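Local coordinates for nucleocapsid protein (Sin Nombre virus, PDB 2IC6) that probably encapsidates the viral RNA genome of a hantavirus, its N-terminal region folding as an antiparallel coiled coil, at residues 12-15 with 16-20; 57-60 with 61-65; 27-30 with 31-34; 45-48 with 49-53. The protein carries 1 engineered substitution. All coordinates share one frame; numbering follows the deposited sequence. Where two conformers were deposited one is given.

Interaction 1. Residues 12-15 with 16-20; sequences DNIT and LHEQR. Engineered in segment 16-20: Arg-20 (natural residue Gln).
His-17 turns its imidazole back along helix 6-37 and binds the main chain one turn earlier, a side chain sharing the acceptor of a helical hydrogen bond. Among the polar interactions, ND1 of His-17 donates to O of Asn-13 at 2.8 Å, and the backbone N of His-17 gives the same oxygen its regular i to i+4 bond at 2.9 Å. The two donors arrive from opposite faces of the carbonyl plane. ND1 sits above that plane, 38° out of it, while the oxygen lies in the plane of the imidazole. CG of His-17 stands beside its own backbone N (chi1 -76°), which swings the ring back over the preceding turn. The regular backbone bonds continue beside it, with Glu-18 N 2.8 Å from Ile-14 O.

Van der Waals contacts come from aligned pairs. Ile-14 and Glu-18 run side by side, CG2 of the first 4.1 Å from CG of the second, and Glu-18 then bends at chi2 and sends its carboxylate to a salt bridge with Lys-65. Thr-15 and Gln-19 are likewise aligned, with CG2 of Thr-15 3.8 Å from NE2 of Gln-19. Ile-14 and His-17 also touch Leu-64 and Leu-61 of helix 41-74, respectively, within the antiparallel coiled coil.

A guanidinium adds a contact of another kind: NH2 of the engineered Arg-20 lies over one face of the imidazole, toward its rim.

The bond from ND1 requires a proton on that nitrogen. It also fixes the rotation of the ring, so that a buried polar atom is satisfied by its own helix while the histidine packs against the other.

Interaction 2. Residues 57-60 with 61-65; sequences LETK and LGELK
Lys-60 and Glu-63 cross at about a right angle on helix 41-74, the second helix of an antiparallel coiled coil, and a water joins their ends. The lysine chain leaves with CG opposite its backbone N (chi1 177°), then bends at chi2 and runs extended toward the C-terminal end of the helix. CG of Glu-63 lies beside its backbone N (chi1 -63°) and the chain stays extended, so its carboxylate comes across the lysine chain. The charged atoms do not touch: NZ of Lys-60 and OE2 of Glu-63 are 4.7 Å apart, and the opposite charges probably still attract at that range.

On the same lysine, the carbon next to the ammonium serves a different neighbour. CE of Lys-60 lies 4.0 Å from both CG and CD1 of Leu-64, the two side chains meeting at a slant. One long chain therefore combines a nonpolar contact one turn on with a polar tip bound to a water. Leu-64 and Leu-61 touch Ile-14 and His-17 of helix 6-37, and Lys-60 itself reaches His-17, so the lysine chain lies beside the leucines at the interhelical seam.

Thr-59 crosses Glu-63 at a slant, its methyl CG2 3.6 Å from OE1 of Glu-63, while its hydroxyl is hydrogen-bonded to O of Ser-55. Beneath these side chains the i to i+4 ladder is regular, with Leu-64 N 3.0 Å from Lys-60 O. The bridging water accepts from NZ of Lys-60 at 2.9 Å and donates to OE2 of Glu-63 at 2.7 Å.

Interaction 3. Residues 27-30 with 31-34; sequences KLKD and AERA
Glu-32 lies back over Leu-28 and Lys-29 on helix 6-37, the first helix of an antiparallel coiled coil, and its path illustrates how an acidic side chain can rest on its own helix along its whole length. CB of Glu-32 stands 3.6 Å from the carbonyl oxygens of both Leu-28 and Lys-29. With CG beside the backbone N (chi1 -70°), the chain then turns back toward the preceding turn. CG of Glu-32 comes within 3.2 Å of Leu-28 O, the same oxygen that receives the backbone N of Glu-32, and it also meets the methyl CD1 of Leu-28 at 4.1 Å.

Beyond CG the chain is extended, and CD of Glu-32 passes 4.0 Å from CA of Lys-29. The carboxylate then divides between two neighbours. OE2 of Glu-32 is turned to the leucine, 4.1 Å from CG of Leu-28, while OE1 lies over the backbone of Lys-29, nearest its CA. Leu-28 and Glu-32 meet at a slant, whereas Lys-29 and Glu-32 run alongside each other, so the lysine offers its first methylenes to the carboxylate.

Leu-28 and Glu-32 both touch Leu-47 of helix 41-74, which places the glutamate's aliphatic part at the margin of the interhelical seam. Ala-31, buried nearby, adds a small methyl against the carbonyls of the previous turn. Other polar ends find partners along the same helix: Asp-30 is hydrogen-bonded to Gln-26, and Arg-33 forms a salt bridge with Glu-36. At the end of the glutamate's path, OE1 of Glu-32 stops 3.5 Å from CA of Lys-29.

Interaction 4. Residues 45-48 with 49-53; sequences STLQ and SRRAA
Leu-47 and Arg-51 meet through different first torsions: CG of Leu-47 is set away from its backbone N (chi1 -179°), leaning forward along the helix, while CG of Arg-51 lies beside its own N (chi1 -76°) and leans back. From there the arginine runs extended to NE, at a slant across the leucine. Its guanidinium is laid with one face on the leucine's branched end. CD2 of Leu-47 sits 3.6 Å above the plane of the Arg-51 guanidinium, over its centre, and CD1 of Leu-47 is 3.6 Å from NE of Arg-51. Closer to the backbone, CG of Arg-51 packs 3.3 Å from O of Leu-47, the oxygen that also accepts the backbone N of Arg-51 at 2.9 Å. The flat cation thus shields a leucine while its N-H groups, directed around the rim of the plane, can still point elsewhere.

Arg-50 bends at chi2 and keeps its CG 3.4 Å from O of Thr-46, whose hydroxyl is hydrogen-bonded to O of Val-42. Leu-47 is buried and, together with Arg-51, touches Leu-28 of helix 6-37 across the seam of the antiparallel coiled coil.

The four contacts form two facing pairs along the antiparallel coiled coil of helices 6-37 and 41-74. Interactions 1 and 2 face each other, centres about 10 Å apart, joined by a salt bridge from Glu-18 OE1 to Lys-65 NZ at 2.7 Å and by His-17 CB resting 3.6 Å from Leu-61 CD2. Interactions 3 and 4, centres about 9 Å apart, pack together, with Leu-28 CD1 3.5 Å from Leu-47 CD1 and Glu-32 CG 3.7 Å from the same methyl. Both lie on the opposite side of the chain's centre from interaction 1, whose centre is about 22 Å from that of interaction 3. The local contacts of one helix thus lie against those of the other.

Interaction 1. Residues 12-15 with 16-20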
loop_
_atom_site.group_PDB
_atom_site.type_symbol
_atom_site.label_atom_id
_atom_site.label_comp_id
_atom_site.label_asym_id
_atom_site.label_seq_id
_atom_site.Cartn_x
_atom_site.Cartn_y
_atom_site.Cartn_z
ATOM N N ASP A 12 0.213 15.390 1.189
ATOM C CA ASP A 12 -0.731 14.854 2.158
ATOM C C ASP A 12 -1.313 13.559 1.680
ATOM O O ASP A 12 -1.562 12.674 2.489
ATOM C CB ASP A 12 -1.807 15.886 2.474
ATOM C CG ASP A 12 -1.288 17.034 3.335
ATOM O OD1 ASP A 12 -0.176 16.991 3.912
ATOM O OD2 ASP A 12 -2.015 18.041 3.428
ATOM N N ASN A 13 -1.550 13.441 0.377
ATOM C CA ASN A 13 -2.063 12.189 -0.148
ATOM C C ASN A 13 -1.027 11.075 -0.045
ATOM O O ASN A 13 -1.368 9.938 0.257
ATOM C CB ASN A 13 -2.527 12.423 -1.573
ATOM C CG ASN A 13 -3.527 11.424 -2.076
ATOM O OD1 ASN A 13 -3.773 11.386 -3.301
ATOM N ND2 ASN A 13 -4.115 10.663 -1.209
ATOM N N ILE A 14 0.247 11.384 -0.248
ATOM C CA ILE A 14 1.301 10.413 -0.057
ATOM C C ILE A 14 1.250 9.999 1.400
ATOM O O ILE A 14 1.319 8.820 1.703
ATOM C CB ILE A 14 2.680 10.989 -0.475
ATOM C CG1 ILE A 14 2.729 11.116 -2.013
ATOM C CG2 ILE A 14 3.880 10.160 0.041
ATOM C CD1 ILE A 14 3.927 11.955 -2.541
ATOM N N THR A 15 1.178 10.942 2.330
ATOM C CA THR A 15 1.079 10.532 3.780
ATOM C C THR A 15 -0.063 9.605 4.070
ATOM O O THR A 15 0.112 8.607 4.797
ATOM C CB THR A 15 0.889 11.763 4.650
ATOM O OG1 THR A 15 2.053 12.542 4.454
ATOM C CG2 THR A 15 0.677 11.440 6.168
ATOM N N LEU A 16 -1.254 9.912 3.621
ATOM C CA LEU A 16 -2.419 9.094 3.883
ATOM C C LEU A 16 -2.169 7.725 3.319
ATOM O O LEU A 16 -2.462 6.722 3.984
ATOM C CB LEU A 16 -3.635 9.728 3.279
ATOM C CG LEU A 16 -4.937 8.978 3.428
ATOM C CD1 LEU A 16 -5.220 8.833 4.873
ATOM C CD2 LEU A 16 -5.992 9.744 2.650
ATOM N N HIS A 17 -1.596 7.664 2.109
ATOM C CA HIS A 17 -1.333 6.349 1.526
ATOM C C HIS A 17 -0.217 5.586 2.240
ATOM O O HIS A 17 -0.349 4.358 2.349
ATOM C CB HIS A 17 -1.118 6.489 0.035
ATOM C CG HIS A 17 -2.396 6.703 -0.738
ATOM N ND1 HIS A 17 -2.976 7.948 -0.869
ATOM C CD2 HIS A 17 -3.189 5.844 -1.432
ATOM C CE1 HIS A 17 -4.070 7.829 -1.614
ATOM N NE2 HIS A 17 -4.222 6.568 -1.965
ATOM N N GLU A 18 0.832 6.276 2.695
ATOM C CA GLU A 18 1.870 5.614 3.448
ATOM C C GLU A 18 1.320 5.044 4.747
ATOM O O GLU A 18 1.679 3.933 5.181
ATOM C CB GLU A 18 2.976 6.586 3.789
ATOM C CG GLU A 18 3.776 7.017 2.639
ATOM C CD GLU A 18 4.768 6.049 2.102
ATOM O OE1 GLU A 18 5.612 6.483 1.254
ATOM O OE2 GLU A 18 4.796 4.834 2.470
ATOM N N GLN A 19 0.432 5.776 5.414
ATOM C CA GLN A 19 -0.188 5.290 6.635
ATOM C C GLN A 19 -1.040 4.069 6.346
ATOM O O GLN A 19 -0.978 3.062 7.088
ATOM C CB GLN A 19 -0.990 6.408 7.309
ATOM C CG GLN A 19 -0.083 7.539 7.771
ATOM C CD GLN A 19 -0.818 8.636 8.525
ATOM O OE1 GLN A 19 -2.024 8.791 8.380
ATOM N NE2 GLN A 19 -0.093 9.441 9.278
ATOM N N ARG A 20 -1.852 4.118 5.273
ATOM C CA ARG A 20 -2.676 2.974 4.923
ATOM C C ARG A 20 -1.782 1.767 4.521
ATOM O O ARG A 20 -2.139 0.655 4.786
ATOM C CB ARG A 20 -3.552 3.348 3.767
ATOM C CG ARG A 20 -4.572 4.216 4.092
ATOM C CD ARG A 20 -5.557 4.366 2.943
ATOM N NE ARG A 20 -5.333 5.586 2.214
ATOM C CZ ARG A 20 -6.199 6.094 1.354
ATOM N NH1 ARG A 20 -7.334 5.473 1.125
ATOM N NH2 ARG A 20 -5.930 7.225 0.739
#

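Interaction 2. Residues 57-60 with 61-65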
loop_
_atom_site.group_PDB
_atom_site.type_symbol
_atom_site.label_atom_id
_atom_site.label_comp_id
_atom_site.label_asym_id
_atom_site.label_seq_id
_atom_site.Cartn_x
_atom_site.Cartn_y
_atom_site.Cartn_z
ATOM N N LEU A 57 -1.709 -0.350 -3.156
ATOM C CA LEU A 57 -1.237 0.871 -2.467
ATOM C C LEU A 57 0.159 1.257 -2.890
ATOM O O LEU A 57 0.431 2.433 -3.108
ATOM C CB LEU A 57 -1.282 0.640 -0.953
ATOM C CG LEU A 57 -2.630 0.772 -0.288
ATOM C CD1 LEU A 57 -2.610 0.154 1.112
ATOM C CD2 LEU A 57 -3.086 2.225 -0.232
ATOM N N GLU A 58 1.023 0.272 -3.039
ATOM C CA GLU A 58 2.368 0.562 -3.464
ATOM C C GLU A 58 2.345 1.150 -4.893
ATOM O O GLU A 58 3.081 2.121 -5.186
ATOM C CB GLU A 58 3.232 -0.709 -3.442
ATOM C CG GLU A 58 3.607 -1.097 -2.035
ATOM C CD GLU A 58 4.171 -2.439 -1.816
ATOM O OE1 GLU A 58 3.979 -3.314 -2.678
ATOM O OE2 GLU A 58 4.736 -2.610 -0.717
ATOM N N THR A 59 1.519 0.637 -5.784
ATOM C CA THR A 59 1.405 1.197 -7.104
ATOM C C THR A 59 0.974 2.640 -7.075
ATOM O O THR A 59 1.553 3.491 -7.755
ATOM C CB THR A 59 0.506 0.330 -7.994
ATOM O OG1 THR A 59 1.117 -0.933 -8.132
ATOM C CG2 THR A 59 0.230 0.965 -9.341
ATOM N N LYS A 60 -0.084 2.917 -6.346
ATOM C CA LYS A 60 -0.572 4.261 -6.227
ATOM C C LYS A 60 0.451 5.206 -5.627
ATOM O O LYS A 60 0.665 6.304 -6.144
ATOM C CB LYS A 60 -1.842 4.248 -5.367
ATOM C CG LYS A 60 -2.427 5.629 -5.088
ATOM C CD LYS A 60 -2.977 6.309 -6.275
ATOM C CE LYS A 60 -3.477 7.717 -5.928
ATOM N NZ LYS A 60 -4.253 8.256 -7.047
ATOM N N LEU A 61 1.170 4.776 -4.594
ATOM C CA LEU A 61 2.260 5.558 -4.047
ATOM C C LEU A 61 3.352 5.853 -5.017
ATOM O O LEU A 61 3.876 6.974 -5.042
ATOM C CB LEU A 61 2.833 4.838 -2.817
ATOM C CG LEU A 61 2.078 5.100 -1.540
ATOM C CD1 LEU A 61 2.370 3.977 -0.493
ATOM C CD2 LEU A 61 2.341 6.530 -1.029
ATOM N N GLY A 62 3.707 4.887 -5.828
ATOM C CA GLY A 62 4.752 5.147 -6.807
ATOM C C GLY A 62 4.339 6.216 -7.801
ATOM O O GLY A 62 5.168 7.043 -8.191
ATOM N N GLU A 63 3.081 6.195 -8.218
ATOM C CA GLU A 63 2.551 7.218 -9.104
ATOM C C GLU A 63 2.599 8.587 -8.439
ATOM O O GLU A 63 3.078 9.560 -9.055
ATOM C CB GLU A 63 1.149 6.894 -9.518
ATOM C CG GLU A 63 0.902 5.633 -10.321
ATOM C CD GLU A 63 -0.617 5.262 -10.419
ATOM O OE1 GLU A 63 -0.887 4.089 -10.732
ATOM O OE2 GLU A 63 -1.518 6.117 -10.201
ATOM N N LEU A 64 2.095 8.687 -7.218
ATOM C CA LEU A 64 2.077 9.924 -6.503
ATOM C C LEU A 64 3.514 10.495 -6.336
ATOM O O LEU A 64 3.762 11.685 -6.532
ATOM C CB LEU A 64 1.456 9.768 -5.144
ATOM C CG LEU A 64 -0.050 9.515 -5.089
ATOM C CD1 LEU A 64 -0.448 9.089 -3.670
ATOM C CD2 LEU A 64 -0.822 10.804 -5.494
ATOM N N LYS A 65 4.462 9.630 -5.978
ATOM C CA LYS A 65 5.803 10.072 -5.708
ATOM C C LYS A 65 6.480 10.552 -6.992
ATOM O O LYS A 65 7.197 11.575 -7.004
ATOM C CB LYS A 65 6.598 8.957 -5.051
ATOM C CG LYS A 65 6.178 8.666 -3.642
ATOM C CD LYS A 65 6.854 7.462 -3.072
ATOM C CE LYS A 65 6.434 7.244 -1.671
ATOM N NZ LYS A 65 7.086 6.122 -1.021
HETATM O O HOH W 1 -2.189 8.457 -9.113
#

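Interaction 3. Residues 27-30 with 31-34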
loop_
_atom_site.group_PDB
_atom_site.type_symbol
_atom_site.label_atom_id
_atom_site.label_comp_id
_atom_site.label_asym_id
_atom_site.label_seq_id
_atom_site.Cartn_x
_atom_site.Cartn_y
_atom_site.Cartn_z
ATOM N N LYS A 27 -1.926 -6.213 8.295
ATOM C CA LYS A 27 -2.956 -7.193 7.976
ATOM C C LYS A 27 -2.409 -8.301 7.060
ATOM O O LYS A 27 -2.750 -9.463 7.207
ATOM C CB LYS A 27 -4.175 -6.477 7.354
ATOM C CG LYS A 27 -4.909 -5.549 8.298
ATOM C CD LYS A 27 -5.896 -4.684 7.565
ATOM C CE LYS A 27 -6.687 -3.822 8.449
ATOM N NZ LYS A 27 -7.917 -4.591 8.743
ATOM N N LEU A 28 -1.538 -7.927 6.124
ATOM C CA LEU A 28 -0.873 -8.919 5.304
ATOM C C LEU A 28 0.009 -9.842 6.129
ATOM O O LEU A 28 -0.035 -11.060 5.934
ATOM C CB LEU A 28 -0.059 -8.205 4.204
ATOM C CG LEU A 28 0.817 -9.103 3.355
ATOM C CD1 LEU A 28 -0.004 -10.167 2.652
ATOM C CD2 LEU A 28 1.630 -8.270 2.397
ATOM N N LYS A 29 0.800 -9.293 7.046
ATOM C CA LYS A 29 1.671 -10.127 7.887
ATOM C C LYS A 29 0.835 -11.133 8.659
ATOM O O LYS A 29 1.227 -12.306 8.755
ATOM C CB LYS A 29 2.488 -9.250 8.838
ATOM C CG LYS A 29 3.519 -8.424 8.127
ATOM C CD LYS A 29 4.322 -7.471 9.093
ATOM C CE LYS A 29 5.147 -6.462 8.377
ATOM N NZ LYS A 29 5.937 -5.806 9.432
ATOM N N ASP A 30 -0.304 -10.706 9.199
ATOM C CA ASP A 30 -1.179 -11.616 9.918
ATOM C C ASP A 30 -1.638 -12.741 8.985
ATOM O O ASP A 30 -1.686 -13.927 9.377
ATOM C CB ASP A 30 -2.482 -10.855 10.373
ATOM C CG ASP A 30 -2.358 -9.654 11.347
ATOM O OD1 ASP A 30 -3.359 -8.818 11.472
ATOM O OD2 ASP A 30 -1.398 -9.560 12.029
ATOM N N ALA A 31 -2.075 -12.373 7.768
ATOM C CA ALA A 31 -2.588 -13.380 6.841
ATOM C C ALA A 31 -1.465 -14.334 6.386
ATOM O O ALA A 31 -1.753 -15.549 6.214
ATOM C CB ALA A 31 -3.221 -12.703 5.646
ATOM N N GLU A 32 -0.252 -13.851 6.196
ATOM C CA GLU A 32 0.847 -14.740 5.770
ATOM C C GLU A 32 1.141 -15.776 6.821
ATOM O O GLU A 32 1.359 -16.926 6.530
ATOM C CB GLU A 32 2.130 -13.913 5.666
ATOM C CG GLU A 32 2.175 -13.025 4.655
ATOM C CD GLU A 32 3.386 -12.173 4.852
ATOM O OE1 GLU A 32 3.932 -11.851 5.916
ATOM O OE2 GLU A 32 3.809 -11.830 3.832
ATOM N N ARG A 33 1.147 -15.347 8.062
ATOM C CA ARG A 33 1.456 -16.248 9.157
ATOM C C ARG A 33 0.413 -17.323 9.260
ATOM O O ARG A 33 0.736 -18.501 9.466
ATOM C CB ARG A 33 1.592 -15.508 10.471
ATOM C CG ARG A 33 2.049 -16.363 11.584
ATOM C CD ARG A 33 3.380 -17.102 11.318
ATOM N NE ARG A 33 3.763 -17.861 12.528
ATOM C CZ ARG A 33 4.568 -18.925 12.553
ATOM N NH1 ARG A 33 4.840 -19.547 13.687
ATOM N NH2 ARG A 33 5.164 -19.318 11.447
ATOM N N ALA A 34 -0.857 -16.961 9.074
ATOM C CA ALA A 34 -1.947 -17.955 9.139
ATOM C C ALA A 34 -1.762 -19.018 8.082
ATOM O O ALA A 34 -1.975 -20.225 8.326
ATOM C CB ALA A 34 -3.309 -17.285 8.986
#

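Interaction 4. Residues 45-48 with 49-53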
loop_
_atom_site.group_PDB
_atom_site.type_symbol
_atom_site.label_atom_id
_atom_site.label_comp_id
_atom_site.label_asym_id
_atom_site.label_seq_id
_atom_site.Cartn_x
_atom_site.Cartn_y
_atom_site.Cartn_z
ATOM N N SER A 45 -7.195 -17.542 0.518
ATOM C CA SER A 45 -7.962 -16.482 -0.048
ATOM C C SER A 45 -7.768 -15.155 0.712
ATOM O O SER A 45 -7.611 -14.082 0.094
ATOM C CB SER A 45 -9.430 -16.886 -0.124
ATOM O OG SER A 45 -10.216 -15.810 -0.559
ATOM N N THR A 46 -7.726 -15.188 2.027
ATOM C CA THR A 46 -7.486 -14.001 2.815
ATOM C C THR A 46 -6.132 -13.404 2.397
ATOM O O THR A 46 -5.991 -12.209 2.202
ATOM C CB THR A 46 -7.445 -14.355 4.313
ATOM O OG1 THR A 46 -8.664 -14.981 4.708
ATOM C CG2 THR A 46 -7.177 -13.123 5.185
ATOM N N LEU A 47 -5.143 -14.263 2.297
ATOM C CA LEU A 47 -3.804 -13.836 1.907
ATOM C C LEU A 47 -3.776 -13.194 0.501
ATOM O O LEU A 47 -3.152 -12.130 0.317
ATOM C CB LEU A 47 -2.850 -15.024 1.973
ATOM C CG LEU A 47 -1.399 -14.743 1.612
ATOM C CD1 LEU A 47 -0.803 -13.607 2.469
ATOM C CD2 LEU A 47 -0.600 -16.047 1.665
ATOM N N GLN A 48 -4.429 -13.821 -0.448
ATOM C CA GLN A 48 -4.517 -13.278 -1.796
ATOM C C GLN A 48 -5.063 -11.861 -1.763
ATOM O O GLN A 48 -4.539 -10.968 -2.433
ATOM C CB GLN A 48 -5.367 -14.190 -2.608
ATOM C CG GLN A 48 -5.618 -13.828 -4.060
ATOM C CD GLN A 48 -6.564 -14.842 -4.784
ATOM O OE1 GLN A 48 -7.269 -15.681 -4.147
ATOM N NE2 GLN A 48 -6.653 -14.688 -6.104
ATOM N N SER A 49 -6.139 -11.649 -1.008
ATOM C CA SER A 49 -6.730 -10.345 -0.914
ATOM C C SER A 49 -5.824 -9.314 -0.247
ATOM O O SER A 49 -5.715 -8.171 -0.708
ATOM C CB SER A 49 -8.055 -10.412 -0.179
ATOM O OG SER A 49 -9.041 -11.149 -0.893
ATOM N N ARG A 50 -5.197 -9.663 0.867
ATOM C CA ARG A 50 -4.322 -8.732 1.552
ATOM C C ARG A 50 -3.121 -8.378 0.665
ATOM O O ARG A 50 -2.665 -7.240 0.697
ATOM C CB ARG A 50 -3.864 -9.292 2.897
ATOM C CG ARG A 50 -4.962 -9.482 3.924
ATOM C CD ARG A 50 -5.758 -8.227 4.174
ATOM N NE ARG A 50 -6.645 -8.393 5.329
ATOM C CZ ARG A 50 -7.578 -7.536 5.670
ATOM N NH1 ARG A 50 -7.843 -6.494 4.911
ATOM N NH2 ARG A 50 -8.323 -7.726 6.738
ATOM N N ARG A 51 -2.593 -9.348 -0.070
ATOM C CA ARG A 51 -1.477 -9.085 -0.997
ATOM C C ARG A 51 -1.883 -8.046 -1.999
ATOM O O ARG A 51 -1.142 -7.110 -2.312
ATOM C CB ARG A 51 -1.008 -10.380 -1.651
ATOM C CG ARG A 51 -0.200 -11.238 -0.760
ATOM C CD ARG A 51 0.127 -12.568 -1.416
ATOM N NE ARG A 51 1.091 -13.296 -0.580
ATOM C CZ ARG A 51 1.547 -14.508 -0.880
ATOM N NH1 ARG A 51 1.049 -15.147 -1.902
ATOM N NH2 ARG A 51 2.539 -15.048 -0.142
ATOM N N ALA A 52 -3.057 -8.202 -2.601
ATOM C CA ALA A 52 -3.505 -7.279 -3.648
ATOM C C ALA A 52 -3.687 -5.893 -3.092
ATOM O O ALA A 52 -3.426 -4.888 -3.764
ATOM C CB ALA A 52 -4.812 -7.801 -4.344
ATOM N N ALA A 53 -4.193 -5.780 -1.858
ATOM C CA ALA A 53 -4.399 -4.490 -1.253
ATOM C C ALA A 53 -3.064 -3.769 -1.049
ATOM O O ALA A 53 -2.976 -2.541 -1.327
ATOM C CB ALA A 53 -5.164 -4.631 0.083
#